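Local coordinates for aminotransferase, class V family protein (Trichomonas vaginalis, PDB 5F8V), which transfers an amino group between O-phospho-L-serine and 2-oxoglutarate as a pyridoxal-phosphate-dependent phosphoserine aminotransferase, probably in the second step of serine biosynthesis, at the interface of chains A and B. Coordinates in Å, arbitrary orientation; residue numbers count along the deposited sequence, not the author numbering. Chains: chain A/B, Aminotransferase, class V family protein.

The interface of chains A and B. Residues chain A 5, 16, 18, 21, 24-25, 253; chain B 28-29, 36-37, 39-40.
Carboxylate oxygen OE2 of B:Glu40 is gripped by two donors of chain A: the backbone N of A:Val16, 2.7 Å away on the anti lone pair, and NH2 of A:Arg5 at 3.0 Å on the syn one. Its twin OE1 is held as firmly, taking NH1 of A:Arg5 at 2.8 Å on the syn side and, within its own chain, the amide N of B:Ser37 on the anti side. Arginine suits this place because its two terminal nitrogens meet the two oxygens end-on, in a salt bridge whose guanidinium and carboxylate planes lie only 12° apart. Four donors fix the rotation of the carboxylate and would be expected to favour its ionised form. The arginine chain, bent at chi2 and chi3, also brings NH1 to the carbonyl O of B:Thr29 (3.1 Å), in the guanidinium plane, while CD1 of A:Leu18 sits over one guanidinium face, toward its rim, and touches CG2 of B:Thr29.

Beside the ion pair, A:Leu21 forks into the partner: CD1 meets the carboxylate tip to tip, CD2 packs on CB of B:Ser37 and on CD1 of B:Ile39 (4.0 Å). B:Ser37, with OG anti to its backbone N (chi1 -170°), bonds to the carbonyl O of B:Met28 at 2.7 Å, tying the two partner segments together. The flexible B:Met28, its chain bent at chi2 and chi3, rests on helix 18-26, with CB on the small A:Ala25, CG near the carbonyl O of A:Leu21 and CE toward A:Ala24. B:Ile39 also points CD1 over the rim of the A:Phe253 ring.

Chain A thus offers its N-terminal segment, helix 18-26 and a residue of helix 248-263 to the 3-10 turn 38-40 and preceding loop of chain B, part of a two-fold symmetric dimer contact, repeated with the chains exchanged.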
loop_
_atom_site.group_PDB
_atom_site.type_symbol
_atom_site.label_atom_id
_atom_site.label_comp_id
_atom_site.label_asym_id
_atom_site.label_seq_id
_atom_site.Cartn_x
_atom_site.Cartn_y
_atom_site.Cartn_z
ATOM N N ARG A 5 -2.496 26.075 -10.223
ATOM C CA ARG A 5 -2.100 24.697 -10.661
ATOM C C ARG A 5 -0.907 24.789 -11.607
ATOM O O ARG A 5 -0.915 25.594 -12.545
ATOM C CB ARG A 5 -3.254 23.998 -11.378
ATOM C CG ARG A 5 -4.493 23.774 -10.519
ATOM C CD ARG A 5 -4.354 22.540 -9.647
ATOM N NE ARG A 5 -4.408 21.321 -10.458
ATOM C CZ ARG A 5 -4.073 20.100 -10.043
ATOM N NH1 ARG A 5 -3.648 19.881 -8.792
ATOM N NH2 ARG A 5 -4.174 19.080 -10.891
ATOM N N VAL A 16 -3.335 14.250 -11.786
ATOM C CA VAL A 16 -4.638 13.652 -11.563
ATOM C C VAL A 16 -5.682 14.668 -12.062
ATOM O O VAL A 16 -5.394 15.862 -12.101
ATOM C CB VAL A 16 -4.762 13.265 -10.063
ATOM C CG1 VAL A 16 -6.163 13.389 -9.513
ATOM C CG2 VAL A 16 -4.229 11.848 -9.858
ATOM N N LEU A 18 -8.345 17.386 -11.979
ATOM C CA LEU A 18 -8.682 18.365 -10.936
ATOM C C LEU A 18 -10.081 18.122 -10.352
ATOM O O LEU A 18 -10.272 18.229 -9.139
ATOM C CB LEU A 18 -8.563 19.798 -11.474
ATOM C CG LEU A 18 -8.763 20.953 -10.486
ATOM C CD1 LEU A 18 -7.865 20.833 -9.262
ATOM C CD2 LEU A 18 -8.529 22.281 -11.187
ATOM N N LEU A 21 -9.834 15.611 -7.649
ATOM C CA LEU A 21 -9.293 16.222 -6.436
ATOM C C LEU A 21 -10.372 17.066 -5.736
ATOM O O LEU A 21 -10.538 16.995 -4.512
ATOM C CB LEU A 21 -8.050 17.057 -6.757
ATOM C CG LEU A 21 -6.853 16.316 -7.367
ATOM C CD1 LEU A 21 -5.850 17.294 -7.963
ATOM C CD2 LEU A 21 -6.177 15.398 -6.354
ATOM N N ALA A 24 -13.050 14.768 -4.158
ATOM C CA ALA A 24 -12.503 14.158 -2.934
ATOM C C ALA A 24 -12.452 15.121 -1.751
ATOM O O ALA A 24 -12.804 14.752 -0.627
ATOM C CB ALA A 24 -11.120 13.589 -3.199
ATOM N N ALA A 25 -12.019 16.351 -2.004
ATOM C CA ALA A 25 -11.975 17.382 -0.963
ATOM C C ALA A 25 -13.375 17.763 -0.450
ATOM O O ALA A 25 -13.572 17.909 0.762
ATOM C CB ALA A 25 -11.247 18.618 -1.467
ATOM N N PHE A 253 -10.415 6.482 -4.551
ATOM C CA PHE A 253 -9.897 7.525 -5.427
ATOM C C PHE A 253 -9.698 7.022 -6.857
ATOM O O PHE A 253 -9.984 7.735 -7.812
ATOM C CB PHE A 253 -8.616 8.153 -4.881
ATOM C CG PHE A 253 -8.326 9.499 -5.477
ATOM C CD1 PHE A 253 -7.400 9.643 -6.503
ATOM C CD2 PHE A 253 -9.027 10.616 -5.049
ATOM C CE1 PHE A 253 -7.150 10.889 -7.058
ATOM C CE2 PHE A 253 -8.792 11.860 -5.610
ATOM C CZ PHE A 253 -7.853 11.995 -6.615
ATOM N N MET B 28 -5.921 19.940 -0.879
ATOM C CA MET B 28 -6.027 18.833 -1.834
ATOM C C MET B 28 -5.545 19.181 -3.249
ATOM O O MET B 28 -4.880 18.366 -3.867
ATOM C CB MET B 28 -7.468 18.299 -1.882
ATOM C CG MET B 28 -7.661 17.047 -2.730
ATOM S SD MET B 28 -6.838 15.596 -2.049
ATOM C CE MET B 28 -8.059 15.165 -0.812
ATOM N N THR B 29 -5.872 20.375 -3.741
ATOM C CA THR B 29 -5.499 20.797 -5.100
ATOM C C THR B 29 -4.131 21.498 -5.159
ATOM O O THR B 29 -3.553 21.655 -6.243
ATOM C CB THR B 29 -6.547 21.760 -5.701
ATOM O OG1 THR B 29 -6.520 23.013 -5.002
ATOM C CG2 THR B 29 -7.949 21.174 -5.614
ATOM N N MET B 36 0.424 21.632 -6.923
ATOM C CA MET B 36 0.085 20.210 -7.094
ATOM C C MET B 36 -0.516 19.643 -5.803
ATOM O O MET B 36 -0.174 20.085 -4.714
ATOM C CB MET B 36 1.346 19.394 -7.444
ATOM C CG MET B 36 2.000 19.754 -8.782
ATOM S SD MET B 36 3.643 19.037 -9.000
ATOM C CE MET B 36 4.647 20.098 -7.964
ATOM N N SER B 37 -1.388 18.644 -5.937
ATOM C CA SER B 37 -1.779 17.798 -4.813
ATOM C C SER B 37 -0.556 17.033 -4.309
ATOM O O SER B 37 0.348 16.736 -5.083
ATOM C CB SER B 37 -2.843 16.782 -5.253
ATOM O OG SER B 37 -3.414 16.086 -4.153
ATOM N N ILE B 39 -0.836 14.064 -3.740
ATOM C CA ILE B 39 -1.086 12.894 -4.598
ATOM C C ILE B 39 -0.295 12.915 -5.922
ATOM O O ILE B 39 0.007 11.860 -6.465
ATOM C CB ILE B 39 -2.612 12.766 -4.902
ATOM C CG1 ILE B 39 -3.382 12.419 -3.623
ATOM C CG2 ILE B 39 -2.914 11.719 -5.979
ATOM C CD1 ILE B 39 -4.857 12.780 -3.677
ATOM N N GLU B 40 0.030 14.107 -6.433
ATOM C CA GLU B 40 0.574 14.273 -7.795
ATOM C C GLU B 40 2.090 14.516 -7.886
ATOM O O GLU B 40 2.634 14.640 -8.983
ATOM C CB GLU B 40 -0.151 15.430 -8.474
ATOM C CG GLU B 40 -1.649 15.234 -8.608
ATOM C CD GLU B 40 -2.335 16.487 -9.100
ATOM O OE1 GLU B 40 -2.319 17.500 -8.360
ATOM O OE2 GLU B 40 -2.869 16.467 -10.232
#